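Aminopeptidase YwaD (Bacillus subtilis, PDB 6HC6) is a secreted monomeric aminopeptidase that uses two zinc ions to release a range of amino acids from the N-termini of peptides. Local coordinates at residues K88-N93 / S301-D306; A68-A73 / T226-I231. All coordinates share one frame; numbering follows the deposited sequence.

Contact 1. Residues K88-N93 / S301-D306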
# COMPACT_ATOMS: atom_id res chain seq x y z
N LYS A 88 4.16 21.07 -1.98
CA LYS A 88 4.63 21.04 -0.60
C LYS A 88 4.97 19.60 -0.23
O LYS A 88 4.36 18.66 -0.75
CB LYS A 88 3.60 21.61 0.38
CG LYS A 88 2.99 22.95 -0.03
CD LYS A 88 3.54 24.13 0.75
CE LYS A 88 2.71 25.40 0.52
NZ LYS A 88 2.94 26.00 -0.83
N VAL A 89 5.95 19.45 0.65
CA VAL A 89 6.31 18.16 1.22
C VAL A 89 5.80 18.15 2.65
O VAL A 89 6.16 19.01 3.46
CB VAL A 89 7.83 17.90 1.18
CG1 VAL A 89 8.16 16.56 1.86
CG2 VAL A 89 8.32 17.90 -0.26
N GLN A 90 4.93 17.19 2.95
CA GLN A 90 4.32 17.06 4.26
C GLN A 90 4.94 15.86 4.96
O GLN A 90 4.72 14.72 4.55
CB GLN A 90 2.80 16.90 4.13
CG GLN A 90 2.09 16.61 5.44
CD GLN A 90 0.59 16.44 5.24
OE1 GLN A 90 0.14 15.47 4.62
NE2 GLN A 90 -0.19 17.38 5.76
N ARG A 91 5.70 16.11 6.03
CA ARG A 91 6.39 15.04 6.74
C ARG A 91 5.58 14.53 7.93
O ARG A 91 4.81 15.27 8.54
CB ARG A 91 7.77 15.52 7.20
CG ARG A 91 8.60 16.09 6.07
CD ARG A 91 10.05 16.33 6.47
NE ARG A 91 10.81 16.92 5.37
CZ ARG A 91 11.35 16.22 4.38
NH1 ARG A 91 11.24 14.89 4.35
NH2 ARG A 91 12.01 16.84 3.41
N PHE A 92 5.75 13.25 8.26
CA PHE A 92 5.05 12.68 9.40
C PHE A 92 5.84 11.51 9.96
O PHE A 92 6.55 10.82 9.23
CB PHE A 92 3.63 12.23 9.03
CG PHE A 92 3.58 11.28 7.87
CD1 PHE A 92 3.54 11.75 6.56
CD2 PHE A 92 3.53 9.90 8.09
CE1 PHE A 92 3.48 10.86 5.48
CE2 PHE A 92 3.48 9.01 7.01
CZ PHE A 92 3.46 9.48 5.71
N ASN A 93 5.71 11.30 11.27
CA ASN A 93 6.39 10.19 11.92
C ASN A 93 5.70 8.86 11.61
O ASN A 93 4.48 8.79 11.44
CB ASN A 93 6.45 10.39 13.43
CG ASN A 93 7.19 11.64 13.84
OD1 ASN A 93 8.00 12.18 13.08
ND2 ASN A 93 6.94 12.11 15.05
N SER A 301 -1.89 8.87 3.87
CA SER A 301 -3.22 9.43 3.61
C SER A 301 -3.98 9.69 4.91
O SER A 301 -4.72 10.68 5.01
CB SER A 301 -4.01 8.50 2.68
OG SER A 301 -4.06 7.20 3.21
N SER A 302 -3.80 8.84 5.93
CA SER A 302 -4.42 9.11 7.22
C SER A 302 -3.90 10.42 7.81
O SER A 302 -4.68 11.24 8.30
CB SER A 302 -4.18 7.96 8.19
OG SER A 302 -4.88 6.80 7.78
N HIS A 303 -2.58 10.61 7.78
CA HIS A 303 -2.01 11.87 8.25
C HIS A 303 -2.58 13.04 7.47
O HIS A 303 -2.99 14.06 8.04
CB HIS A 303 -0.49 11.85 8.13
CG HIS A 303 0.16 13.10 8.65
ND1 HIS A 303 0.50 13.26 9.97
CD2 HIS A 303 0.54 14.23 8.02
CE1 HIS A 303 1.05 14.45 10.14
NE2 HIS A 303 1.09 15.06 8.97
N TYR A 304 -2.61 12.91 6.14
CA TYR A 304 -3.06 14.01 5.29
C TYR A 304 -4.50 14.39 5.60
O TYR A 304 -4.81 15.57 5.82
CB TYR A 304 -2.93 13.63 3.81
CG TYR A 304 -3.34 14.77 2.91
CD1 TYR A 304 -2.46 15.80 2.63
CD2 TYR A 304 -4.64 14.85 2.40
CE1 TYR A 304 -2.84 16.87 1.85
CE2 TYR A 304 -5.03 15.93 1.61
CZ TYR A 304 -4.12 16.93 1.34
OH TYR A 304 -4.46 18.01 0.55
N VAL A 305 -5.40 13.41 5.60
CA VAL A 305 -6.81 13.73 5.84
C VAL A 305 -7.00 14.25 7.25
O VAL A 305 -7.80 15.16 7.50
CB VAL A 305 -7.70 12.51 5.55
CG1 VAL A 305 -9.14 12.78 5.99
CG2 VAL A 305 -7.63 12.14 4.06
N ASP A 306 -6.27 13.68 8.21
CA ASP A 306 -6.41 14.13 9.60
C ASP A 306 -6.06 15.60 9.74
O ASP A 306 -6.60 16.27 10.63
CB ASP A 306 -5.51 13.30 10.52
CG ASP A 306 -6.10 11.94 10.83
OD1 ASP A 306 -7.30 11.74 10.56
OD2 ASP A 306 -5.35 11.08 11.33
O HOH W 1 -3.12 17.76 5.32
O HOH W 2 2.48 17.43 8.77

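Contact 2. Residues A68-A73 / T226-I231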
# COMPACT_ATOMS: atom_id res chain seq x y z
N ALA A 68 15.35 5.18 0.06
CA ALA A 68 14.74 5.03 -1.26
C ALA A 68 13.40 5.76 -1.34
O ALA A 68 13.08 6.37 -2.37
CB ALA A 68 14.54 3.55 -1.60
N GLU A 69 12.60 5.70 -0.27
CA GLU A 69 11.35 6.44 -0.31
C GLU A 69 11.61 7.95 -0.31
O GLU A 69 10.93 8.70 -1.02
CB GLU A 69 10.45 6.05 0.87
CG GLU A 69 9.01 6.59 0.72
CD GLU A 69 8.18 6.48 1.98
OE1 GLU A 69 6.99 6.10 1.89
OE2 GLU A 69 8.69 6.80 3.08
N LYS A 70 12.62 8.40 0.43
CA LYS A 70 12.92 9.83 0.45
C LYS A 70 13.44 10.29 -0.91
O LYS A 70 13.05 11.36 -1.39
CB LYS A 70 13.90 10.14 1.58
CG LYS A 70 13.14 10.36 2.91
CD LYS A 70 13.84 9.82 4.14
CE LYS A 70 12.84 9.60 5.29
NZ LYS A 70 12.06 10.83 5.67
N LYS A 71 14.30 9.49 -1.55
CA LYS A 71 14.76 9.80 -2.90
C LYS A 71 13.58 9.90 -3.86
O LYS A 71 13.53 10.79 -4.71
CB LYS A 71 15.75 8.73 -3.37
CG LYS A 71 16.61 9.11 -4.54
CD LYS A 71 17.97 8.42 -4.45
CE LYS A 71 18.85 8.73 -5.65
NZ LYS A 71 18.47 7.91 -6.83
N SER A 72 12.62 8.98 -3.72
CA SER A 72 11.44 9.00 -4.58
C SER A 72 10.62 10.25 -4.36
O SER A 72 10.07 10.82 -5.31
CB SER A 72 10.58 7.76 -4.32
OG SER A 72 11.33 6.59 -4.51
N ALA A 73 10.51 10.70 -3.10
CA ALA A 73 9.77 11.93 -2.82
C ALA A 73 10.41 13.12 -3.51
O ALA A 73 9.70 13.98 -4.06
CB ALA A 73 9.68 12.16 -1.31
N THR A 226 10.50 8.44 9.62
CA THR A 226 9.56 9.41 9.09
C THR A 226 9.29 9.10 7.63
O THR A 226 10.13 8.52 6.94
CB THR A 226 10.09 10.85 9.20
OG1 THR A 226 11.25 10.99 8.38
CG2 THR A 226 10.44 11.19 10.63
N SER A 227 8.12 9.50 7.17
CA SER A 227 7.81 9.42 5.75
C SER A 227 7.28 10.78 5.31
O SER A 227 7.34 11.74 6.08
CB SER A 227 6.80 8.31 5.47
OG SER A 227 6.58 8.17 4.07
N GLN A 228 6.75 10.88 4.09
CA GLN A 228 6.26 12.17 3.66
C GLN A 228 5.28 11.98 2.52
O GLN A 228 5.29 10.97 1.81
CB GLN A 228 7.40 13.10 3.22
CG GLN A 228 8.36 12.49 2.21
CD GLN A 228 9.25 11.43 2.83
OE1 GLN A 228 9.80 11.62 3.92
NE2 GLN A 228 9.36 10.29 2.16
N ASN A 229 4.41 12.98 2.38
CA ASN A 229 3.50 13.08 1.25
C ASN A 229 3.97 14.24 0.39
O ASN A 229 4.55 15.21 0.89
CB ASN A 229 2.06 13.35 1.72
CG ASN A 229 1.55 12.29 2.67
OD1 ASN A 229 1.80 11.10 2.48
ND2 ASN A 229 0.82 12.71 3.69
N ILE A 230 3.74 14.12 -0.91
CA ILE A 230 4.09 15.18 -1.86
C ILE A 230 2.80 15.68 -2.48
O ILE A 230 2.08 14.91 -3.14
CB ILE A 230 5.07 14.69 -2.93
CG1 ILE A 230 6.32 14.10 -2.26
CG2 ILE A 230 5.49 15.85 -3.84
CD1 ILE A 230 6.28 12.61 -2.13
N ILE A 231 2.49 16.95 -2.25
CA ILE A 231 1.21 17.52 -2.63
C ILE A 231 1.46 18.60 -3.66
O ILE A 231 2.13 19.60 -3.37
CB ILE A 231 0.48 18.11 -1.41
CG1 ILE A 231 0.39 17.06 -0.29
CG2 ILE A 231 -0.88 18.63 -1.84
CD1 ILE A 231 0.39 17.69 1.10
O HOH W 3 10.63 8.12 3.73

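Contact 1. Residues K88-N93 / S301-D306
His303 NE2, on helix 301-306, lies 2.8 Å from a water, which in turn donates to Arg91 O of strand 88-93. This water sits in the plane of the imidazole, at its edge. A second water bridges farther along: it accepts from Gln90 NE2 and donates to Tyr304 O at 2.8 Å. One face of the His303 ring receives Phe92 CB in a CH-pi contact, 3.5 Å from the ring centroid. The two rings are near parallel but slid apart, and barely overlap. The extended Gln90 side chain instead brings CD to the imidazole edge, 3.6 Å from His303 CD2, with amide and ring planes 90° apart. Gln90 OE1 meets the edge of the Tyr304 ring, 3.3 Å from CD1, and takes its hydrogen bond from Asn229 ND2. An alanine at His303 would probably uncover Phe92 CB, take the packing from Gln90 CG and CD, and cost the Arg91 water its second protein partner. Strand 86-93 is the outermost strand of the eight-stranded sheet beside strand 226-234; helix 299-306 lies across it, with Tyr304 reaching over Ile231 and Ile289 to bond Arg287 and Val305 turned to helix 373-378.

Contact 2. Residues A68-A73 / T226-I231
The planes of the Glu69 carboxylate and the Gln228 amide stand 80° apart where these two side chains slide past each other in opposite directions. Ser227 OG comes from above the carboxylate plane, 41° out of it, and donates to Glu69 OE2 at 2.7 Å. Gln228 OE1 is met in the plane of its amide, where Lys70 NZ donates on a lone pair at 3.0 Å. The same ammonium donates to Thr226 OG1 at 2.8 Å and weakly to Thr226 O, so two oxygens hold the lysine and a third helps weakly; the Lys70 chain, bent at chi2 and chi4, turns NZ onto them. A water links Glu69 OE2, Gln228 NE2 and Thr226 O, though its distance to the carboxylate is doubtfully short. The buried Glu69 is held further by the backbone N-H groups of Gly65 and Ala293, one to each oxygen, which probably favour its charged form. Beyond this polar end the interface turns apolar: Ala73 CB packs on Ile230 CD1 at 3.5 Å and on Gln228 CG at 3.8 Å. The helix and strand segments run nearly parallel, at 21°, a helix laid along a sheet strand as in the layered alpha/beta fold of M28 peptidases, here on the flank of the zinc site.

Contacts 1 and 2 meet through one pair of sheet strands, 86-93 and 226-234, whose antiparallel ladder includes probable bonds of Gln90 O to Asn229 N (2.8 Å) and Lys88 N to Ile231 O (2.9 Å). Helix 301-306 packs on one face of this pair and helix 68-73 on the other, their contact centres about 11 Å apart. Ile231, the last residue of segment 226-231, touches contact 1, its CD1 3.4 Å from Tyr304 CE1. Contact 2 is nearer the active site: the Glu69 side chain lies about 7 Å from that of the zinc ligand His250 and about 12 Å from a zinc ion, whereas Phe92 is about 9 Å from His250, side chain to side chain.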